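Local coordinates for protein scyllo-inositol 2-dehydrogenase (NADP(+)) IolW (Bacillus subtilis subsp. subtilis, PDB 3GDO) that catalyses the reversible NADPH-dependent reduction of scyllo-inosose to scyllo-inositol and does not accept NADH in place of NADPH, at residues V8-Y13 against L68-T73; S142-N147 against H242-S247; D254-A259 against G300-Y305. All coordinates share one frame; numbering follows the deposited sequence.

Contact 1. Residues V8-Y13 against L68-T73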
# COMPACT_ATOMS: atom_id res chain seq x y z
N VAL B 8 33.53 27.06 5.88
CA VAL B 8 32.34 26.48 6.51
C VAL B 8 32.44 26.52 8.02
O VAL B 8 33.49 26.24 8.58
CB VAL B 8 32.15 25.02 6.04
CG1 VAL B 8 30.91 24.35 6.69
CG2 VAL B 8 32.11 24.98 4.50
N GLY B 9 31.33 26.86 8.67
CA GLY B 9 31.13 26.63 10.10
C GLY B 9 30.02 25.58 10.31
O GLY B 9 28.92 25.71 9.74
N ILE B 10 30.33 24.53 11.08
CA ILE B 10 29.33 23.48 11.40
C ILE B 10 28.76 23.62 12.80
O ILE B 10 29.50 23.61 13.79
CB ILE B 10 29.88 22.06 11.21
CG1 ILE B 10 30.47 21.90 9.82
CG2 ILE B 10 28.76 20.99 11.48
CD1 ILE B 10 31.27 20.61 9.63
N LEU B 11 27.45 23.76 12.90
CA LEU B 11 26.83 23.87 14.20
C LEU B 11 26.43 22.48 14.72
O LEU B 11 25.53 21.86 14.18
CB LEU B 11 25.61 24.79 14.18
CG LEU B 11 25.76 26.27 13.81
CD1 LEU B 11 24.48 27.01 14.24
CD2 LEU B 11 27.01 26.92 14.45
N GLY B 12 27.13 22.00 15.75
CA GLY B 12 26.83 20.69 16.37
C GLY B 12 27.66 19.60 15.75
O GLY B 12 27.86 19.57 14.54
N TYR B 13 28.19 18.71 16.58
CA TYR B 13 29.02 17.63 16.08
C TYR B 13 28.61 16.26 16.69
O TYR B 13 29.46 15.45 17.08
CB TYR B 13 30.47 17.98 16.34
CG TYR B 13 31.44 17.25 15.46
CD1 TYR B 13 31.48 17.50 14.09
CD2 TYR B 13 32.34 16.32 15.99
CE1 TYR B 13 32.37 16.82 13.26
CE2 TYR B 13 33.24 15.65 15.17
CZ TYR B 13 33.25 15.91 13.80
OH TYR B 13 34.13 15.26 12.96
N LEU B 68 29.40 29.88 4.82
CA LEU B 68 28.31 28.88 4.92
C LEU B 68 28.29 28.23 6.32
O LEU B 68 29.33 27.79 6.81
CB LEU B 68 28.44 27.79 3.83
CG LEU B 68 27.42 26.63 3.83
CD1 LEU B 68 26.03 27.09 3.53
CD2 LEU B 68 27.84 25.56 2.84
N VAL B 69 27.11 28.24 6.94
CA VAL B 69 26.86 27.53 8.21
C VAL B 69 25.97 26.29 7.93
O VAL B 69 24.93 26.40 7.24
CB VAL B 69 26.15 28.45 9.22
CG1 VAL B 69 25.91 27.72 10.55
CG2 VAL B 69 26.97 29.70 9.49
N ILE B 70 26.40 25.13 8.43
CA ILE B 70 25.55 23.91 8.46
C ILE B 70 24.86 23.78 9.82
O ILE B 70 25.52 23.71 10.85
CB ILE B 70 26.37 22.66 8.16
CG1 ILE B 70 27.40 22.92 7.05
CG2 ILE B 70 25.45 21.45 7.87
CD1 ILE B 70 26.84 23.14 5.63
N VAL B 71 23.55 23.81 9.84
CA VAL B 71 22.87 23.73 11.12
C VAL B 71 22.45 22.26 11.41
O VAL B 71 21.58 21.70 10.75
CB VAL B 71 21.70 24.70 11.22
CG1 VAL B 71 21.07 24.62 12.60
CG2 VAL B 71 22.20 26.14 10.96
N THR B 72 23.13 21.65 12.37
CA THR B 72 22.73 20.34 12.84
C THR B 72 22.30 20.35 14.34
O THR B 72 22.16 19.31 14.93
CB THR B 72 23.83 19.29 12.61
OG1 THR B 72 24.82 19.46 13.60
CG2 THR B 72 24.45 19.39 11.16
N THR B 73 22.08 21.51 14.94
CA THR B 73 21.69 21.51 16.35
C THR B 73 20.29 20.88 16.48
O THR B 73 19.58 20.77 15.47
CB THR B 73 21.78 22.91 16.98
OG1 THR B 73 21.17 23.86 16.11
CG2 THR B 73 23.25 23.31 17.19

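Contact 2. Residues S142-N147 against H242-S247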
# COMPACT_ATOMS: atom_id res chain seq x y z
N SER B 142 10.74 5.39 -19.94
CA SER B 142 10.41 4.00 -19.61
C SER B 142 9.35 3.90 -18.49
O SER B 142 9.01 2.79 -18.05
CB SER B 142 11.67 3.22 -19.22
OG SER B 142 12.71 3.39 -20.18
N LEU B 143 8.83 5.05 -18.08
CA LEU B 143 7.83 5.14 -17.03
C LEU B 143 6.88 6.29 -17.30
O LEU B 143 6.75 7.20 -16.49
CB LEU B 143 8.49 5.38 -15.65
CG LEU B 143 8.79 4.19 -14.75
CD1 LEU B 143 9.33 4.65 -13.38
CD2 LEU B 143 7.54 3.30 -14.56
N GLU B 144 6.20 6.24 -18.44
CA GLU B 144 5.23 7.27 -18.87
C GLU B 144 3.87 7.26 -18.18
O GLU B 144 3.33 6.18 -17.85
CB GLU B 144 5.00 7.14 -20.38
CG GLU B 144 6.25 7.37 -21.23
CD GLU B 144 6.60 8.85 -21.37
OE1 GLU B 144 5.74 9.63 -21.85
OE2 GLU B 144 7.74 9.23 -20.99
N ASP B 145 3.32 8.47 -17.98
CA ASP B 145 1.97 8.67 -17.48
C ASP B 145 1.77 7.79 -16.24
O ASP B 145 1.01 6.82 -16.26
CB ASP B 145 0.93 8.36 -18.56
CG ASP B 145 -0.51 8.73 -18.14
OD1 ASP B 145 -0.71 9.72 -17.39
OD2 ASP B 145 -1.48 8.02 -18.54
N ILE B 146 2.52 8.11 -15.19
CA ILE B 146 2.46 7.36 -13.94
C ILE B 146 1.07 7.59 -13.36
O ILE B 146 0.61 8.74 -13.30
CB ILE B 146 3.59 7.79 -12.99
CG1 ILE B 146 4.92 7.23 -13.52
CG2 ILE B 146 3.30 7.29 -11.56
CD1 ILE B 146 6.18 7.93 -12.91
N ASN B 147 0.40 6.50 -12.98
CA ASN B 147 -0.95 6.63 -12.43
C ASN B 147 -1.00 6.31 -10.92
O ASN B 147 -1.91 6.73 -10.22
CB ASN B 147 -1.97 5.79 -13.23
CG ASN B 147 -1.68 4.30 -13.17
OD1 ASN B 147 -1.81 3.66 -12.11
ND2 ASN B 147 -1.29 3.72 -14.30
N HIS B 242 3.33 2.50 -11.09
CA HIS B 242 2.58 2.01 -12.25
C HIS B 242 2.24 3.15 -13.19
O HIS B 242 1.61 4.15 -12.78
CB HIS B 242 1.28 1.30 -11.82
CG HIS B 242 1.49 0.31 -10.72
ND1 HIS B 242 2.39 -0.73 -10.84
CD2 HIS B 242 0.93 0.20 -9.49
CE1 HIS B 242 2.41 -1.41 -9.70
NE2 HIS B 242 1.55 -0.87 -8.86
N GLY B 243 2.64 2.98 -14.45
CA GLY B 243 2.30 3.93 -15.53
C GLY B 243 1.48 3.30 -16.66
O GLY B 243 1.05 2.15 -16.54
N LYS B 244 1.29 4.01 -17.78
CA LYS B 244 0.42 3.45 -18.85
C LYS B 244 0.84 2.08 -19.38
O LYS B 244 -0.02 1.27 -19.70
CB LYS B 244 0.11 4.44 -20.00
CG LYS B 244 1.28 4.91 -20.87
CD LYS B 244 0.76 5.21 -22.29
CE LYS B 244 1.53 6.30 -23.06
NZ LYS B 244 3.00 6.12 -23.02
N ASP B 245 2.14 1.79 -19.37
CA ASP B 245 2.78 0.69 -20.12
C ASP B 245 3.70 -0.16 -19.30
O ASP B 245 4.14 -1.24 -19.73
CB ASP B 245 3.72 1.31 -21.18
CG ASP B 245 3.03 1.52 -22.48
OD1 ASP B 245 3.74 1.79 -23.49
OD2 ASP B 245 1.78 1.40 -22.50
N SER B 246 4.10 0.37 -18.15
CA SER B 246 5.15 -0.21 -17.35
C SER B 246 4.94 0.01 -15.85
O SER B 246 4.18 0.90 -15.44
CB SER B 246 6.49 0.36 -17.78
OG SER B 246 6.42 1.77 -17.79
N SER B 247 5.61 -0.83 -15.07
CA SER B 247 5.63 -0.84 -13.61
C SER B 247 7.07 -1.00 -13.17
O SER B 247 7.84 -1.80 -13.78
CB SER B 247 4.88 -2.05 -13.08
OG SER B 247 3.48 -1.92 -13.15

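Contact 3. Residues D254-A259 against G300-Y305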
# COMPACT_ATOMS: atom_id res chain seq x y z
N ASP B 254 19.00 2.82 0.19
CA ASP B 254 20.32 3.35 -0.19
C ASP B 254 21.38 3.03 0.88
O ASP B 254 21.11 3.17 2.07
CB ASP B 254 20.21 4.86 -0.46
CG ASP B 254 21.53 5.51 -0.82
OD1 ASP B 254 21.77 5.81 -2.02
OD2 ASP B 254 22.32 5.72 0.12
N GLY B 255 22.55 2.54 0.44
CA GLY B 255 23.65 2.19 1.33
C GLY B 255 24.57 3.32 1.87
O GLY B 255 25.38 3.08 2.76
N GLN B 256 24.44 4.56 1.39
CA GLN B 256 25.39 5.63 1.83
C GLN B 256 25.45 5.96 3.32
O GLN B 256 26.54 6.07 3.90
CB GLN B 256 25.19 6.90 1.04
CG GLN B 256 25.36 6.75 -0.46
CD GLN B 256 24.98 8.01 -1.13
OE1 GLN B 256 25.80 8.95 -1.23
NE2 GLN B 256 23.71 8.10 -1.54
N GLU B 257 24.30 6.13 3.97
CA GLU B 257 24.34 6.37 5.40
C GLU B 257 25.07 5.28 6.18
O GLU B 257 25.79 5.59 7.12
CB GLU B 257 22.96 6.64 5.98
CG GLU B 257 22.49 8.04 5.65
CD GLU B 257 21.43 8.52 6.63
OE1 GLU B 257 21.14 9.72 6.62
OE2 GLU B 257 20.91 7.69 7.41
N ASP B 258 24.91 4.01 5.80
CA ASP B 258 25.62 2.92 6.49
C ASP B 258 27.11 2.97 6.21
O ASP B 258 27.90 2.73 7.11
CB ASP B 258 25.09 1.52 6.11
CG ASP B 258 23.78 1.19 6.79
OD1 ASP B 258 23.32 1.95 7.66
OD2 ASP B 258 23.18 0.16 6.43
N ALA B 259 27.49 3.24 4.97
CA ALA B 259 28.91 3.44 4.67
C ALA B 259 29.51 4.56 5.54
O ALA B 259 30.60 4.39 6.11
CB ALA B 259 29.13 3.74 3.19
N GLY B 300 24.21 6.00 -5.75
CA GLY B 300 23.75 7.13 -4.93
C GLY B 300 24.87 8.16 -4.84
O GLY B 300 26.07 7.79 -4.84
N SER B 301 24.51 9.44 -4.76
CA SER B 301 25.51 10.54 -4.89
C SER B 301 25.19 11.74 -3.99
O SER B 301 24.79 12.80 -4.50
CB SER B 301 25.54 10.98 -6.36
OG SER B 301 26.55 11.94 -6.59
N TYR B 302 25.34 11.57 -2.68
CA TYR B 302 25.02 12.66 -1.75
C TYR B 302 25.97 13.87 -1.96
O TYR B 302 25.60 15.00 -1.66
CB TYR B 302 25.11 12.22 -0.27
CG TYR B 302 23.98 11.31 0.25
CD1 TYR B 302 22.78 11.14 -0.46
CD2 TYR B 302 24.11 10.64 1.46
CE1 TYR B 302 21.76 10.31 0.03
CE2 TYR B 302 23.08 9.80 1.98
CZ TYR B 302 21.93 9.64 1.25
OH TYR B 302 20.92 8.85 1.75
N LEU B 303 27.18 13.61 -2.44
CA LEU B 303 28.15 14.68 -2.80
C LEU B 303 27.51 15.71 -3.71
O LEU B 303 27.83 16.92 -3.61
CB LEU B 303 29.39 14.11 -3.48
CG LEU B 303 30.32 13.25 -2.62
CD1 LEU B 303 31.52 12.74 -3.47
CD2 LEU B 303 30.81 14.07 -1.38
N THR B 304 26.62 15.24 -4.58
CA THR B 304 26.01 16.10 -5.57
C THR B 304 25.32 17.30 -4.91
O THR B 304 25.46 18.43 -5.40
CB THR B 304 25.06 15.31 -6.54
OG1 THR B 304 25.82 14.27 -7.17
CG2 THR B 304 24.44 16.19 -7.62
N TYR B 305 24.60 17.08 -3.79
CA TYR B 305 24.00 18.20 -3.07
C TYR B 305 25.08 19.27 -2.75
O TYR B 305 24.88 20.47 -2.95
CB TYR B 305 23.30 17.75 -1.79
CG TYR B 305 22.79 18.89 -0.94
CD1 TYR B 305 21.48 19.33 -1.07
CD2 TYR B 305 23.58 19.50 0.01
CE1 TYR B 305 20.98 20.35 -0.31
CE2 TYR B 305 23.09 20.53 0.78
CZ TYR B 305 21.80 20.95 0.61
OH TYR B 305 21.28 21.96 1.37
O HOH W 1 21.87 6.37 2.74

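Contact 1. Residues V8-Y13 against L68-T73
Leu11 leans across Val69 on one face of a parallel strand pair: its CG lies 3.6 Å from Val69 CG1, and the two side chains meet at a slant. Val69 CG1 stands anti to its backbone N (chi1 -179°), which brings this methyl under the leucine branch. Leu11 CD1 also runs beside Val71 CG2 at 4.1 Å, the two side chains pointing the same way, so one leucine spans two residues of the neighbouring strand. Gly9 belongs to this face too but adds no side chain. On the face of Val8, Ile10, Leu68 and Ile70, Val8 CG1 packs obliquely on Ile70 CG1 at 3.8 Å.

Between the two layers the backbones are laced in parallel fashion, with Gly9 N donating to Leu68 O, Ile70 N to Gly9 O and Leu11 N to Ile70 O. At the end of strand 8-11, Leu11 O takes two donors from Thr72. Thr72 N lies 3.0 Å from Leu11 O in the carbonyl plane, while Thr72 OG1 bonds to Leu11 O at 2.6 Å, tilted 21° out of that plane. Thr72 OG1 sits between its own N and carbonyl carbon (chi1 78°), close to Gly12, where any CB would collide with it.

Helix 78-87 lies against the Leu11 and Val69 face, and helix 15-26 reaches Ile70 and Thr72. Strands 6-11 and 68-71 are neighbours at the middle of the six-stranded parallel sheet, and Gly12 opens a GxGxxG-type turn, consistent with the dinucleotide-binding site of a Rossmann fold.

Contact 2. Residues S142-N147 against H242-S247
His242 O accepts from the backbone N of Asn147 at 2.7 Å, in the carbonyl plane and nearly straight (164° at the hydrogen). Lys244 N donates to Glu144 O at 3.0 Å, and Ser246 OG to Ser142 O at 2.8 Å from above the carbonyl plane, placed there by standing between its own backbone N and carbonyl carbon (chi1 51°). Leu143 CD2 touches Ser246 OG at 3.7 Å. At the turn the Lys244 chain runs beside Glu144, its NZ against Glu144 CB at 3.5 Å, whereas the carboxylate of Asp145 pairs with Lys221.

The Asn147 side-chain amide lies near His242 O, its plane turned 28° from the imidazole ring, and its ND2 donates to Ile231 O of the second subunit. An alanine here would probably leave the Ile231 carbonyl of the second subunit without this donor and open a gap beside His242 O. A CB on Gly243 would collide with Glu144 O.

Gly243 N bonds to Ser246 O, closing the hairpin turn between strands 239-243 and 246-250. Strand 146-152 runs antiparallel to 239-243, strand 280-286 flanks 246-250, helix 129-139 packs on Leu143 and Ile146, and the second subunit meets the hairpin at Lys244 and Ser247.

Contact 3. Residues D254-A259 against G300-Y305
Gln256 lays its carboxamide over one face of the Tyr302 ring, the two planes 35° apart. Its chain is extended beyond CG, with CD anti (chi2 173°), which carries the carboxamide carbon out over the ring. Gln256 NE2 stands 3.3 Å above the ring plane, displaced toward the rim, with CE1 and CD1 as its nearest ring atoms. Gln256 OE1 meanwhile accepts the backbone N of Tyr302 at 3.0 Å, in the amide plane and on a lone pair. Gln256 CB touches Tyr302 CE2 at 3.7 Å. Glu257 CG meets the ring at its edge, and the Glu257 carboxylate continues to a salt bridge with Arg125.

Asp254 sets the glutamine in place. Its OD1 is met on the syn side by Gln256 NE2 at 3.0 Å, while OD2 takes Gln256 N at 2.7 Å from above the carboxylate plane. The latter is a capping bond from the residue that precedes the turn leading into the helix, in the C-terminal alpha/beta domain of this Gfo/Idh/MocA-family enzyme. A CB on Gly300 would collide with Asp254 OD1 and Gln256 NE2.

A water molecule ties the ring's far end to the cap: it donates to Asp254 OD2 and to Tyr302 OH (2.8 Å) and accepts from Glu257 N. Farther out, Trp271 NE1 also bonds to Gln256 OE1, Asp128 to Tyr302 OH and Asn129 N to Asp254 OD1. Leu24 of helix 15-26 rests against Tyr302.

Overall arrangement
The three contacts follow one another along the chain. Contact 1 belongs to the parallel sheet of the Rossmann domain, whereas contacts 2 and 3 fall in the C-terminal alpha/beta domain. The centres of contacts 1 and 2 lie about 41 Å apart, on opposite sides of the chain's centre, and contact 2 borders the second subunit. Contact 3 sits between them, its centre about 19 Å from that of contact 1 and about 27 Å from that of contact 2. Strand 246-250 leads from contact 2 into helix 256-261 of contact 3, and helix 15-26 touches both contacts 1 and 3, so that this helix lies where the Rossmann part meets the C-terminal domain.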